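Local atomic coordinates of peroxiredoxin PRX1, mitochondrial (Saccharomyces cerevisiae, PDB entry 5YKJ), a protein that reduces peroxides as a mitochondrial 1-Cys thiol peroxidase, its oxidised cysteine probably being restored through the glutathione and thioredoxin systems. Residues A52-K55 / P56-D59; I80-I83 / K84-A87. All blocks are in the same frame, centred on the assembly; numbering follows the deposited sequence.

Contact 1 of 2, residues A52-K55 / P56-D59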
loop_
_atom_site.group_PDB
_atom_site.type_symbol
_atom_site.label_atom_id
_atom_site.label_comp_id
_atom_site.label_asym_id
_atom_site.label_seq_id
_atom_site.Cartn_x
_atom_site.Cartn_y
_atom_site.Cartn_z
ATOM N N ALA A 52 0.798 10.822 6.383
ATOM C CA ALA A 52 0.331 12.192 6.127
ATOM C C ALA A 52 1.479 13.155 5.826
ATOM O O ALA A 52 1.393 13.934 4.955
ATOM C CB ALA A 52 -0.486 12.735 7.292
ATOM N N LYS A 53 2.517 13.079 6.597
ATOM C CA LYS A 53 3.658 13.947 6.393
ATOM C C LYS A 53 4.316 13.675 5.068
ATOM O O LYS A 53 4.836 14.544 4.469
ATOM C CB LYS A 53 4.743 13.704 7.390
ATOM C CG LYS A 53 4.554 14.017 8.828
ATOM C CD LYS A 53 5.968 14.185 9.407
ATOM C CE LYS A 53 6.298 13.417 10.648
ATOM N NZ LYS A 53 5.934 14.306 11.755
ATOM N N LEU A 54 4.353 12.411 4.695
ATOM C CA LEU A 54 5.021 12.002 3.477
ATOM C C LEU A 54 4.166 11.946 2.224
ATOM O O LEU A 54 4.636 11.559 1.238
ATOM C CB LEU A 54 5.709 10.663 3.693
ATOM C CG LEU A 54 6.834 10.650 4.720
ATOM C CD1 LEU A 54 7.089 9.202 5.077
ATOM C CD2 LEU A 54 8.090 11.211 4.078
ATOM N N LYS A 55 2.941 12.427 2.280
ATOM C CA LYS A 55 2.042 12.337 1.156
ATOM C C LYS A 55 2.672 12.902 -0.159
ATOM O O LYS A 55 2.438 12.411 -1.179
ATOM C CB LYS A 55 0.699 13.019 1.440
ATOM C CG LYS A 55 -0.215 13.054 0.254
ATOM C CD LYS A 55 -1.554 13.656 0.555
ATOM C CE LYS A 55 -2.279 13.929 -0.733
ATOM N NZ LYS A 55 -1.789 15.068 -1.524
ATOM N N PRO A 56 3.502 13.948 -0.061
ATOM C CA PRO A 56 4.143 14.467 -1.285
ATOM C C PRO A 56 5.022 13.446 -1.989
ATOM O O PRO A 56 5.147 13.505 -3.164
ATOM C CB PRO A 56 4.993 15.650 -0.787
ATOM C CG PRO A 56 4.259 16.134 0.404
ATOM C CD PRO A 56 3.659 14.918 1.045
ATOM N N GLU A 57 5.643 12.585 -1.201
ATOM C CA GLU A 57 6.478 11.525 -1.714
ATOM C C GLU A 57 5.620 10.542 -2.532
ATOM O O GLU A 57 6.042 10.040 -3.525
ATOM C CB GLU A 57 7.218 10.793 -0.610
ATOM C CG GLU A 57 8.438 11.515 -0.145
ATOM C CD GLU A 57 9.324 11.959 -1.287
ATOM O OE1 GLU A 57 9.385 13.151 -1.577
ATOM O OE2 GLU A 57 9.939 11.092 -1.863
ATOM N N PHE A 58 4.421 10.261 -2.045
ATOM C CA PHE A 58 3.491 9.424 -2.747
ATOM C C PHE A 58 2.859 10.124 -3.971
ATOM O O PHE A 58 2.724 9.558 -4.991
ATOM C CB PHE A 58 2.457 8.816 -1.784
ATOM C CG PHE A 58 3.058 7.918 -0.752
ATOM C CD1 PHE A 58 3.198 6.609 -1.018
ATOM C CD2 PHE A 58 3.401 8.362 0.476
ATOM C CE1 PHE A 58 3.717 5.737 -0.112
ATOM C CE2 PHE A 58 3.949 7.506 1.397
ATOM C CZ PHE A 58 4.103 6.168 1.097
ATOM N N ASP A 59 2.541 11.404 -3.807
ATOM C CA ASP A 59 1.964 12.120 -4.894
ATOM C C ASP A 59 2.882 12.099 -6.119
ATOM O O ASP A 59 2.434 11.917 -7.193
ATOM C CB ASP A 59 1.757 13.587 -4.502
ATOM C CG ASP A 59 0.653 13.796 -3.499
ATOM O OD1 ASP A 59 -0.263 13.005 -3.416
ATOM O OD2 ASP A 59 0.693 14.815 -2.840
#

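Contact 2 of 2, residues I80-I83 / K84-A87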
loop_
_atom_site.group_PDB
_atom_site.type_symbol
_atom_site.label_atom_id
_atom_site.label_comp_id
_atom_site.label_asym_id
_atom_site.label_seq_id
_atom_site.Cartn_x
_atom_site.Cartn_y
_atom_site.Cartn_z
ATOM N N ILE A 80 -8.310 12.236 13.175
ATOM C CA ILE A 80 -7.496 13.045 12.268
ATOM C C ILE A 80 -7.052 14.367 12.906
ATOM O O ILE A 80 -6.044 14.823 12.595
ATOM C CB ILE A 80 -8.187 13.248 10.909
ATOM C CG1 ILE A 80 -7.976 12.019 10.041
ATOM C CG2 ILE A 80 -7.705 14.468 10.144
ATOM C CD1 ILE A 80 -8.760 12.164 8.781
ATOM N N GLN A 81 -7.886 14.930 13.756
ATOM C CA GLN A 81 -7.507 16.149 14.436
ATOM C C GLN A 81 -6.301 15.884 15.331
ATOM O O GLN A 81 -5.418 16.674 15.377
ATOM C CB GLN A 81 -8.690 16.783 15.188
ATOM C CG GLN A 81 -9.838 17.193 14.303
ATOM C CD GLN A 81 -11.053 17.711 15.031
ATOM O OE1 GLN A 81 -10.953 18.294 16.033
ATOM N NE2 GLN A 81 -12.199 17.461 14.496
ATOM N N ASP A 82 -6.293 14.769 16.024
ATOM C CA ASP A 82 -5.160 14.437 16.855
ATOM C C ASP A 82 -3.906 14.202 15.993
ATOM O O ASP A 82 -2.863 14.645 16.298
ATOM C CB ASP A 82 -5.460 13.165 17.641
ATOM C CG ASP A 82 -6.204 13.404 18.929
ATOM O OD1 ASP A 82 -6.597 14.510 19.171
ATOM O OD2 ASP A 82 -6.297 12.435 19.648
ATOM N N ILE A 83 -4.096 13.492 14.894
ATOM C CA ILE A 83 -2.995 13.185 13.982
ATOM C C ILE A 83 -2.376 14.483 13.415
ATOM O O ILE A 83 -1.202 14.609 13.354
ATOM C CB ILE A 83 -3.452 12.233 12.842
ATOM C CG1 ILE A 83 -3.715 10.800 13.331
ATOM C CG2 ILE A 83 -2.426 12.197 11.693
ATOM C CD1 ILE A 83 -4.782 10.033 12.614
ATOM N N LYS A 84 -3.204 15.452 13.065
ATOM C CA LYS A 84 -2.702 16.708 12.565
ATOM C C LYS A 84 -1.783 17.350 13.621
ATOM O O LYS A 84 -0.711 17.793 13.325
ATOM C CB LYS A 84 -3.876 17.664 12.152
ATOM C CG LYS A 84 -4.561 17.286 10.853
ATOM C CD LYS A 84 -5.603 18.288 10.365
ATOM C CE LYS A 84 -6.661 18.661 11.381
ATOM N NZ LYS A 84 -7.465 19.820 10.866
ATOM N N GLU A 85 -2.241 17.342 14.848
ATOM C CA GLU A 85 -1.463 17.893 15.944
ATOM C C GLU A 85 -0.171 17.171 16.201
ATOM O O GLU A 85 0.832 17.791 16.382
ATOM C CB GLU A 85 -2.277 17.939 17.246
ATOM C CG GLU A 85 -3.616 18.632 17.125
ATOM C CD GLU A 85 -4.573 18.391 18.284
ATOM O OE1 GLU A 85 -4.110 17.938 19.333
ATOM O OE2 GLU A 85 -5.774 18.697 18.146
ATOM N N ILE A 86 -0.224 15.860 16.247
ATOM C CA ILE A 86 0.947 15.051 16.473
ATOM C C ILE A 86 1.965 15.090 15.365
ATOM O O ILE A 86 3.124 15.247 15.614
ATOM C CB ILE A 86 0.523 13.622 16.779
ATOM C CG1 ILE A 86 -0.260 13.606 18.068
ATOM C CG2 ILE A 86 1.703 12.665 16.828
ATOM C CD1 ILE A 86 -1.039 12.340 18.215
ATOM N N ALA A 87 1.503 14.943 14.153
ATOM C CA ALA A 87 2.353 14.990 13.002
ATOM C C ALA A 87 2.786 16.384 12.602
ATOM O O ALA A 87 3.661 16.523 11.817
ATOM C CB ALA A 87 1.655 14.372 11.837
HETATM O O HOH W 1 -7.531 16.701 18.825
#

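Contact 1 of 2, residues A52-K55 / P56-D59
Both carboxylate oxygens of Asp-59 meet the ammonium of Lys-55, one turn earlier: NZ to OD2 is 2.8 Å, the main bond of the salt bridge, and NZ to OD1, at 3.2 Å, is weak. NZ approaches OD2 on its syn lone pair, the side facing OD1, which explains why it lies near both oxygens. The lysine side chain leaves with CG anti to the backbone N (chi1 175°) and runs nearly straight until the last torsion (chi4 -74°), which turns NZ in to the carboxylate; on the way its CE passes 3.5 Å from Asp-59 OD1. The same residue pair is also joined through the main chain, Asp-59 N donating to Lys-55 O over 2.8 Å. Next to it, Glu-57 N reaches Leu-54 O at 2.8 Å, but the bond is bent (135° at the hydrogen) and the donor stands above the carbonyl plane. Pro-56, which has no N-H to give, fits at the start of this turn with its CD beside Lys-55 CB. The Phe-58 ring has Lys-55 CA at its edge, and its CE2 touches Leu-54 CB at 4.3 Å; beyond the segments it is buried against Val-156, Leu-157 and Ile-160 of helix 153-169 and Val-63 and Leu-65 of strand 63-69. Glu-57 turns its carboxylate outward to salt bridges with Lys-60 and Arg-61. Leu-54, the residue that leaves helix 46-53, is also the N-cap of helix 55-59, a helix-to-helix junction followed by an i to i+4 Lys-Asp salt bridge within the thioredoxin-like fold of peroxiredoxins.

Contact 2 of 2, residues I80-I83 / K84-A87
Lys-84 N donates to Ile-80 O at 2.9 Å, one of four successive i to i+4 bonds in the last two turns of helix 73-87. Glu-85 N to Gln-81 O is the longest of them at 3.3 Å, while Ala-87 N to Ile-83 O measures 2.8 Å. Over this backbone the Lys-84 side chain folds back: CG lies 3.4 Å from Ile-80 O, and the bend at chi3 (-53°) brings CE to 4.0 Å from Gln-81 CA. With an alanine here CG to CE would be gone, and Ile-80 O and the Gln-81 backbone are likely to lose the alkyl cover over them. On another side, Ile-86 sets CG1 3.3 Å from Asp-82 O. Farther out, Ile-83 packs against Val-48 and Ser-49 and Ala-87 against Ser-49, so this face of the helix lies against helix 46-53. At the outer face the carboxylates of Asp-82 and Glu-85 come near each other, OD1 to OE1 being 4.2 Å. A water lies 2.7 Å from Glu-85 OE2 and close to Asp-82 OD1, though the latter approach is doubtfully short; if it does bridge them, it would partly offset the repulsion expected between two like charges.

Overall arrangement
From the N terminus, the chain passes strand 30-36 and helix 46-53 before contact 1 closes a tight local turn into helix 55-59. Strand 63-69 follows, and then helix 73-87, whose last turns hold contact 2, before the chain enters strand 96-98. The two contacts are in series, neither nested nor crossed, with centres about 15 Å apart. They still meet in space: Lys-53 NZ lies 3.2 Å from Ala-87 O, a probable hydrogen bond between the C-terminal ends of helices 46-53 and 73-87. Contact 1 faces helix 153-169 and strand 63-69, whereas contact 2 belongs to the beta-alpha-beta unit of strands 63-69 and 96-98 and packs on helix 46-53.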